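Local coordinates for protein tyrocidine synthase 2 (Brevibacillus parabrevis, PDB 6TA8) that is a bacterial synthase whose modelled chain has a condensation-domain fold, assembled from helices packed against mixed beta sheets, at residues 109-114 and 145-150; 207-212 and 366-371; 257-262 and 429-434. All blocks are in the same frame, centred on the assembly; numbering follows the deposited sequence.

Contact 1 (109-114 and 145-150)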
# COMPACT_ATOMS: atom_id res chain seq x y z
N PHE A 109 -10.32 18.11 9.13
CA PHE A 109 -10.09 16.81 9.76
C PHE A 109 -10.99 16.68 10.98
O PHE A 109 -11.45 17.68 11.54
CB PHE A 109 -8.62 16.61 10.15
CG PHE A 109 -8.12 17.61 11.16
CD1 PHE A 109 -7.76 18.89 10.77
CD2 PHE A 109 -7.99 17.26 12.49
CE1 PHE A 109 -7.30 19.80 11.70
CE2 PHE A 109 -7.52 18.17 13.42
CZ PHE A 109 -7.18 19.44 13.02
N ARG A 110 -11.24 15.44 11.38
CA ARG A 110 -12.04 15.13 12.56
C ARG A 110 -11.11 14.75 13.71
O ARG A 110 -10.26 13.87 13.56
CB ARG A 110 -13.02 14.00 12.27
CG ARG A 110 -14.11 13.84 13.31
CD ARG A 110 -15.20 12.89 12.84
NE ARG A 110 -16.28 12.76 13.82
CZ ARG A 110 -17.40 13.47 13.79
NH1 ARG A 110 -17.59 14.38 12.84
NH2 ARG A 110 -18.32 13.29 14.72
N PHE A 111 -11.28 15.42 14.84
CA PHE A 111 -10.39 15.27 15.99
C PHE A 111 -11.10 14.55 17.13
O PHE A 111 -12.29 14.74 17.36
CB PHE A 111 -9.89 16.63 16.47
CG PHE A 111 -8.75 16.55 17.44
CD1 PHE A 111 -7.46 16.34 16.99
CD2 PHE A 111 -8.97 16.68 18.80
CE1 PHE A 111 -6.40 16.27 17.88
CE2 PHE A 111 -7.91 16.61 19.70
CZ PHE A 111 -6.63 16.40 19.23
N TYR A 112 -10.34 13.71 17.84
CA TYR A 112 -10.83 12.98 19.00
C TYR A 112 -9.84 13.15 20.14
O TYR A 112 -8.63 13.00 19.94
CB TYR A 112 -11.01 11.49 18.68
CG TYR A 112 -12.06 11.17 17.64
CD1 TYR A 112 -11.80 11.35 16.29
CD2 TYR A 112 -13.31 10.69 18.01
CE1 TYR A 112 -12.76 11.06 15.33
CE2 TYR A 112 -14.27 10.40 17.06
CZ TYR A 112 -13.99 10.59 15.72
OH TYR A 112 -14.94 10.30 14.77
N SER A 113 -10.35 13.47 21.33
CA SER A 113 -9.51 13.70 22.50
C SER A 113 -10.03 12.86 23.65
O SER A 113 -11.19 13.00 24.05
CB SER A 113 -9.51 15.19 22.88
OG SER A 113 -8.63 15.43 23.96
N TYR A 114 -9.17 12.00 24.19
CA TYR A 114 -9.52 11.12 25.29
C TYR A 114 -8.50 11.27 26.41
O TYR A 114 -7.29 11.29 26.15
CB TYR A 114 -9.59 9.66 24.84
CG TYR A 114 -10.63 9.40 23.77
CD1 TYR A 114 -11.95 9.15 24.12
CD2 TYR A 114 -10.29 9.42 22.43
CE1 TYR A 114 -12.91 8.93 23.15
CE2 TYR A 114 -11.24 9.19 21.45
CZ TYR A 114 -12.55 8.95 21.81
OH TYR A 114 -13.50 8.72 20.84
N VAL A 145 -9.84 12.39 7.01
CA VAL A 145 -8.75 12.31 7.97
C VAL A 145 -9.34 12.34 9.37
O VAL A 145 -10.04 13.29 9.74
CB VAL A 145 -7.74 13.45 7.77
CG1 VAL A 145 -6.58 13.30 8.74
CG2 VAL A 145 -7.24 13.47 6.33
N HIS A 146 -9.04 11.31 10.16
CA HIS A 146 -9.46 11.23 11.56
C HIS A 146 -8.23 11.19 12.44
O HIS A 146 -7.37 10.31 12.27
CB HIS A 146 -10.33 9.99 11.80
CG HIS A 146 -11.75 10.15 11.35
ND1 HIS A 146 -12.10 10.87 10.23
CD2 HIS A 146 -12.91 9.66 11.86
CE1 HIS A 146 -13.41 10.84 10.07
NE2 HIS A 146 -13.92 10.11 11.05
N VAL A 147 -8.13 12.13 13.38
CA VAL A 147 -7.01 12.21 14.31
C VAL A 147 -7.54 11.99 15.72
O VAL A 147 -8.49 12.66 16.14
CB VAL A 147 -6.28 13.57 14.20
CG1 VAL A 147 -5.03 13.56 15.05
CG2 VAL A 147 -5.95 13.87 12.74
N ALA A 148 -6.92 11.06 16.44
CA ALA A 148 -7.35 10.72 17.79
C ALA A 148 -6.15 10.77 18.73
O ALA A 148 -5.11 10.17 18.44
CB ALA A 148 -7.99 9.33 17.83
N LEU A 149 -6.31 11.47 19.85
CA LEU A 149 -5.27 11.61 20.85
C LEU A 149 -5.70 10.87 22.11
O LEU A 149 -6.74 11.20 22.70
CB LEU A 149 -4.99 13.08 21.15
CG LEU A 149 -4.00 13.37 22.29
CD1 LEU A 149 -2.64 12.75 22.00
CD2 LEU A 149 -3.87 14.87 22.51
N PHE A 150 -4.91 9.89 22.53
CA PHE A 150 -5.18 9.09 23.72
C PHE A 150 -4.11 9.41 24.76
O PHE A 150 -2.96 8.98 24.62
CB PHE A 150 -5.21 7.60 23.40
CG PHE A 150 -6.18 7.23 22.32
CD1 PHE A 150 -7.51 6.96 22.62
CD2 PHE A 150 -5.77 7.15 20.99
CE1 PHE A 150 -8.40 6.61 21.62
CE2 PHE A 150 -6.66 6.80 20.00
CZ PHE A 150 -7.98 6.54 20.31
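Arg110 to Tyr114 and His146 to Phe150 pair as neighbouring parallel strands, the first lying at the margin of its mixed sheet. Five backbone bonds join them, beginning with Arg110 N to Val145 O at 3.0 Å. Most run fairly straight, but the bond from Tyr112 N to Val147 O is bent to 135° at the hydrogen, although it is short at 2.7 Å.

On the face with Arg110, Tyr112 and Tyr114, the imidazole of His146 lies beneath the arginine chain: Arg110 CB sits over one face of the ring, 3.9 Å from its centroid. The extended arginine then runs alongside the histidine, and its NE donates to Tyr112 OH at 3.0 Å, with the hydroxyl close to the guanidinium plane. Tyr112 OH lies next to the imidazole, 3.6 Å from His146 CD2. His146 NE2 bonds to Ser136 O, which would restrict the rotation of the ring.

Helix 122-134 connects the two strands in a beta-alpha-beta unit and packs on this same face, with Ile133 meeting Tyr112, His146 and Ala148 and Leu129 meeting Tyr114. Further along, the rings of Tyr114 and Phe150 point the same way with planes only 6° apart. The offset leaves little ring-on-ring overlap, their centroids lying 5.3 Å apart, and the touch is made by Tyr114 CD2 and Phe150 CE1 at 3.5 Å.

On the reverse face Phe111 has CG anti to its backbone N (chi1 -167°), which leans the ring over the second strand. There Phe111 CD1 meets Val147 CB at 4.1 Å and CZ reaches the CB of Leu149, while helix 69-82 touches Phe111 through Glu69 and Arg73.

Contact 2 (207-212 and 366-371)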
# COMPACT_ATOMS: atom_id res chain seq x y z
N GLN A 207 -3.13 14.48 -16.34
CA GLN A 207 -2.06 14.03 -17.23
C GLN A 207 -2.13 12.52 -17.44
O GLN A 207 -1.67 12.02 -18.47
CB GLN A 207 -0.70 14.43 -16.66
CG GLN A 207 0.50 13.97 -17.47
CD GLN A 207 0.40 14.30 -18.94
OE1 GLN A 207 0.01 15.41 -19.31
NE2 GLN A 207 0.75 13.35 -19.79
N LEU A 208 -2.71 11.78 -16.49
CA LEU A 208 -2.81 10.34 -16.63
C LEU A 208 -3.72 9.93 -17.78
O LEU A 208 -3.49 8.90 -18.41
CB LEU A 208 -3.30 9.72 -15.32
CG LEU A 208 -2.99 8.25 -15.07
CD1 LEU A 208 -1.50 7.99 -15.12
CD2 LEU A 208 -3.57 7.81 -13.74
N GLN A 209 -4.75 10.73 -18.07
CA GLN A 209 -5.63 10.42 -19.19
C GLN A 209 -4.96 10.73 -20.52
O GLN A 209 -5.15 10.00 -21.50
CB GLN A 209 -6.95 11.18 -19.05
CG GLN A 209 -7.95 10.91 -20.16
CD GLN A 209 -8.35 9.45 -20.24
OE1 GLN A 209 -8.65 8.82 -19.22
NE2 GLN A 209 -8.37 8.90 -21.45
N LYS A 210 -4.17 11.80 -20.57
CA LYS A 210 -3.42 12.11 -21.79
C LYS A 210 -2.38 11.04 -22.09
O LYS A 210 -2.24 10.60 -23.23
CB LYS A 210 -2.76 13.48 -21.67
CG LYS A 210 -3.74 14.64 -21.57
CD LYS A 210 -3.01 15.95 -21.31
CE LYS A 210 -3.98 17.12 -21.26
NZ LYS A 210 -3.29 18.39 -20.91
N TYR A 211 -1.65 10.60 -21.06
CA TYR A 211 -0.71 9.50 -21.24
C TYR A 211 -1.42 8.20 -21.54
O TYR A 211 -0.84 7.31 -22.18
CB TYR A 211 0.16 9.36 -19.98
CG TYR A 211 1.10 8.18 -20.01
CD1 TYR A 211 2.28 8.22 -20.74
CD2 TYR A 211 0.82 7.03 -19.29
CE1 TYR A 211 3.15 7.14 -20.76
CE2 TYR A 211 1.68 5.94 -19.30
CZ TYR A 211 2.84 6.01 -20.04
OH TYR A 211 3.70 4.93 -20.06
N ALA A 212 -2.68 8.06 -21.11
CA ALA A 212 -3.45 6.86 -21.42
C ALA A 212 -3.72 6.75 -22.92
O ALA A 212 -3.66 5.65 -23.48
CB ALA A 212 -4.76 6.86 -20.64
N LEU A 366 -8.51 3.37 -18.61
CA LEU A 366 -8.46 4.74 -19.12
C LEU A 366 -8.28 4.85 -20.62
O LEU A 366 -8.68 5.88 -21.19
CB LEU A 366 -7.33 5.52 -18.43
CG LEU A 366 -7.34 5.59 -16.91
CD1 LEU A 366 -6.18 6.44 -16.41
CD2 LEU A 366 -8.67 6.14 -16.40
N THR A 367 -7.70 3.86 -21.28
CA THR A 367 -7.42 3.96 -22.71
C THR A 367 -8.72 3.96 -23.51
O THR A 367 -9.57 3.08 -23.33
CB THR A 367 -6.52 2.82 -23.16
OG1 THR A 367 -5.28 2.88 -22.45
CG2 THR A 367 -6.24 2.92 -24.66
N THR A 368 -8.87 4.94 -24.39
CA THR A 368 -10.09 5.14 -25.17
C THR A 368 -9.95 4.64 -26.60
O THR A 368 -10.37 5.31 -27.55
CB THR A 368 -10.48 6.62 -25.17
OG1 THR A 368 -9.72 7.31 -26.18
CG2 THR A 368 -10.19 7.25 -23.82
N SER A 369 -9.37 3.45 -26.80
CA SER A 369 -9.20 2.93 -28.15
C SER A 369 -9.07 1.41 -28.08
O SER A 369 -8.41 0.88 -27.18
CB SER A 369 -7.97 3.53 -28.83
OG SER A 369 -6.78 3.19 -28.14
N GLN A 370 -9.70 0.73 -29.04
CA GLN A 370 -9.54 -0.71 -29.17
C GLN A 370 -8.12 -1.00 -29.66
O GLN A 370 -7.77 -0.67 -30.80
CB GLN A 370 -10.58 -1.27 -30.13
CG GLN A 370 -11.94 -1.52 -29.50
CD GLN A 370 -12.14 -2.97 -29.10
OE1 GLN A 370 -11.72 -3.89 -29.80
NE2 GLN A 370 -12.80 -3.19 -27.96
N LEU A 371 -7.32 -1.62 -28.80
CA LEU A 371 -5.91 -1.83 -29.11
C LEU A 371 -5.74 -2.83 -30.24
O LEU A 371 -6.41 -3.87 -30.27
CB LEU A 371 -5.16 -2.30 -27.85
CG LEU A 371 -5.13 -1.34 -26.66
CD1 LEU A 371 -5.06 0.12 -27.11
CD2 LEU A 371 -6.32 -1.55 -25.72
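Leu366 presses into the side of helix 201-212 near its last turn, and the tight half of the contact is built round it. Its CB meets the methyl of Ala212, CB to CB at 3.6 Å. Further out, Leu366 CD1 reaches Leu208 CG at 3.9 Å, the two leucine side chains crossing at about a right angle. Pro39 of helix 39-46 touches both leucines, and Ile362 packs on Leu208 and Ala212, so apolar side chains meet round Leu366, with Lys42 also against it.

The other half is looser and nearer solvent. Gln209 leaves the helix extended at chi1 (-179°), then bends at chi2 (61°), and this turn carries the amide over to the loop. Gln209 NE2 donates to Leu366 O at 3.0 Å; the oxygen lies close to the amide plane, while the donor is tilted 30° from the carbonyl plane. The same nitrogen brushes Thr368 CG2 at 3.4 Å.

Asp213, just beyond the helix segment, bonds to Gln209 NE2 through OD2 and to Thr368 OG1 through OD1. The glutamine nitrogen is therefore gripped by a main-chain carbonyl and by a carboxylate, whose charge would probably strengthen the polar tie between helix and loop.

Contact 3 (257-262 and 429-434)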
# COMPACT_ATOMS: atom_id res chain seq x y z
N LEU A 257 13.06 -11.71 10.41
CA LEU A 257 14.46 -12.09 10.36
C LEU A 257 15.25 -11.28 11.39
O LEU A 257 14.88 -10.16 11.74
CB LEU A 257 15.05 -11.86 8.97
CG LEU A 257 14.42 -12.63 7.81
CD1 LEU A 257 15.21 -12.40 6.53
CD2 LEU A 257 14.32 -14.11 8.13
N THR A 258 16.34 -11.87 11.88
CA THR A 258 17.20 -11.18 12.82
C THR A 258 17.90 -10.01 12.14
O THR A 258 18.05 -9.96 10.92
CB THR A 258 18.24 -12.15 13.41
OG1 THR A 258 19.10 -12.61 12.36
CG2 THR A 258 17.55 -13.34 14.05
N VAL A 259 18.32 -9.04 12.95
CA VAL A 259 18.95 -7.83 12.43
C VAL A 259 20.33 -8.09 11.82
O VAL A 259 20.77 -7.28 10.99
CB VAL A 259 19.01 -6.72 13.50
CG1 VAL A 259 17.70 -6.65 14.27
CG2 VAL A 259 20.18 -6.90 14.44
N PRO A 260 21.05 -9.17 12.17
CA PRO A 260 22.23 -9.50 11.34
C PRO A 260 21.85 -10.11 10.00
O PRO A 260 22.56 -9.88 9.01
CB PRO A 260 23.01 -10.50 12.21
CG PRO A 260 22.52 -10.27 13.59
CD PRO A 260 21.07 -9.96 13.41
N GLN A 261 20.76 -10.87 9.94
CA GLN A 261 20.32 -11.43 8.66
C GLN A 261 19.78 -10.36 7.73
O GLN A 261 19.91 -10.47 6.51
CB GLN A 261 19.26 -12.51 8.89
CG GLN A 261 19.80 -13.81 9.45
CD GLN A 261 18.70 -14.70 10.01
OE1 GLN A 261 17.59 -14.24 10.27
NE2 GLN A 261 19.00 -15.98 10.19
N THR A 262 19.17 -9.30 8.29
CA THR A 262 18.58 -8.26 7.46
C THR A 262 19.64 -7.35 6.85
O THR A 262 19.57 -7.03 5.66
CB THR A 262 17.59 -7.44 8.28
OG1 THR A 262 16.70 -8.31 8.98
CG2 THR A 262 16.78 -6.53 7.37
N ASP A 429 12.81 -1.64 12.57
CA ASP A 429 13.81 -1.87 13.62
C ASP A 429 14.90 -2.82 13.14
O ASP A 429 15.36 -3.69 13.88
CB ASP A 429 13.16 -2.38 14.90
CG ASP A 429 12.18 -1.39 15.50
OD1 ASP A 429 10.96 -1.67 15.50
OD2 ASP A 429 12.63 -0.32 15.97
N GLY A 430 15.33 -2.65 11.89
CA GLY A 430 16.37 -3.49 11.33
C GLY A 430 15.98 -4.93 11.12
O GLY A 430 16.86 -5.79 10.99
N GLU A 431 14.68 -5.23 11.08
CA GLU A 431 14.19 -6.59 10.89
C GLU A 431 13.24 -6.62 9.70
O GLU A 431 12.20 -5.95 9.71
CB GLU A 431 13.47 -7.10 12.14
CG GLU A 431 14.40 -7.39 13.31
CD GLU A 431 13.66 -7.61 14.62
OE1 GLU A 431 12.46 -7.92 14.58
OE2 GLU A 431 14.30 -7.46 15.68
N LEU A 432 13.61 -7.40 8.68
CA LEU A 432 12.70 -7.65 7.56
C LEU A 432 11.60 -8.58 8.04
O LEU A 432 11.86 -9.73 8.39
CB LEU A 432 13.47 -8.26 6.39
CG LEU A 432 12.63 -8.88 5.27
CD1 LEU A 432 12.04 -7.80 4.38
CD2 LEU A 432 13.46 -9.86 4.46
N ARG A 433 10.36 -8.08 8.06
CA ARG A 433 9.23 -8.81 8.62
C ARG A 433 8.20 -9.04 7.53
O ARG A 433 7.65 -8.08 6.97
CB ARG A 433 8.63 -8.05 9.80
CG ARG A 433 9.66 -7.63 10.83
CD ARG A 433 9.03 -7.21 12.15
NE ARG A 433 8.56 -5.82 12.11
CZ ARG A 433 7.29 -5.46 12.17
NH1 ARG A 433 6.96 -4.18 12.13
NH2 ARG A 433 6.34 -6.38 12.27
N ILE A 434 7.92 -10.31 7.23
CA ILE A 434 6.95 -10.70 6.22
C ILE A 434 5.65 -11.09 6.91
O ILE A 434 5.67 -11.71 7.99
CB ILE A 434 7.48 -11.86 5.36
CG1 ILE A 434 8.93 -11.60 4.93
CG2 ILE A 434 6.58 -12.10 4.16
CD1 ILE A 434 9.08 -10.43 3.98
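Thr262 turns its side chain onto the start of strand 431-439, with OG1 placed anti to its own carbonyl carbon (chi1 -49°). The hydroxyl accepts from Leu432 N at 3.2 Å in a nearly straight bond, and Thr262 OG1 donates a hydrogen bond to Thr258 O at 2.9 Å, from above that carbonyl's plane. It thus relays between the strand and the first turn of helix 259-267. Thr258 O also receives Thr262 N, so two bonds from one residue grip it.

Leu257 and Leu432 lie side by side and point the same way, touching at their ends, Leu257 CD1 to Leu432 CD2 at 3.7 Å. Their backbones are tied as well, Leu257 N donating to Leu432 O at 3.1 Å. Val259 and Glu431 cross at a slant instead: Val259 CG1 leans on the aliphatic part of the glutamate, 3.5 Å from CG. Val259 CA also approaches Gly430 O at 3.3 Å, a CA-H...O contact. Thr258 and Gln261 close the helix start with a capping box: Thr258 N donates to Gln261 OE1, while the bond from Gln261 N to Thr258 OG1 is weak.

Asp429 and Gly430, both with positive phi, form the two-residue turn between antiparallel strands 421-428 and 431-439. Ile427 of the former touches Thr262 and Leu432, strand 250-256 leads into Leu257 along the sheet margin, and Gln261 packs on Leu460 of helix 445-466.

Overall arrangement
All three contacts fall within the condensation domain, yet none touches another. Contact 1 comes first along the chain and closes before the others open; contacts 2 and 3 then interleave, with 257-262 falling between the segments of contact 2 and 429-434 following both. Contact 1 belongs to the five-stranded mixed sheet; contact 3 lies where 431-439, second from the edge of the six-stranded sheet, meets the start of helix 259-267; contact 2 joins a helix to a loop. Centres of contacts 1 and 3 are about 33 Å apart, and those of 2 and 3, on opposite sides of the chain's centre, about 42 Å. In contacts 2 and 3 later segments pack on ones more than 150 residues earlier.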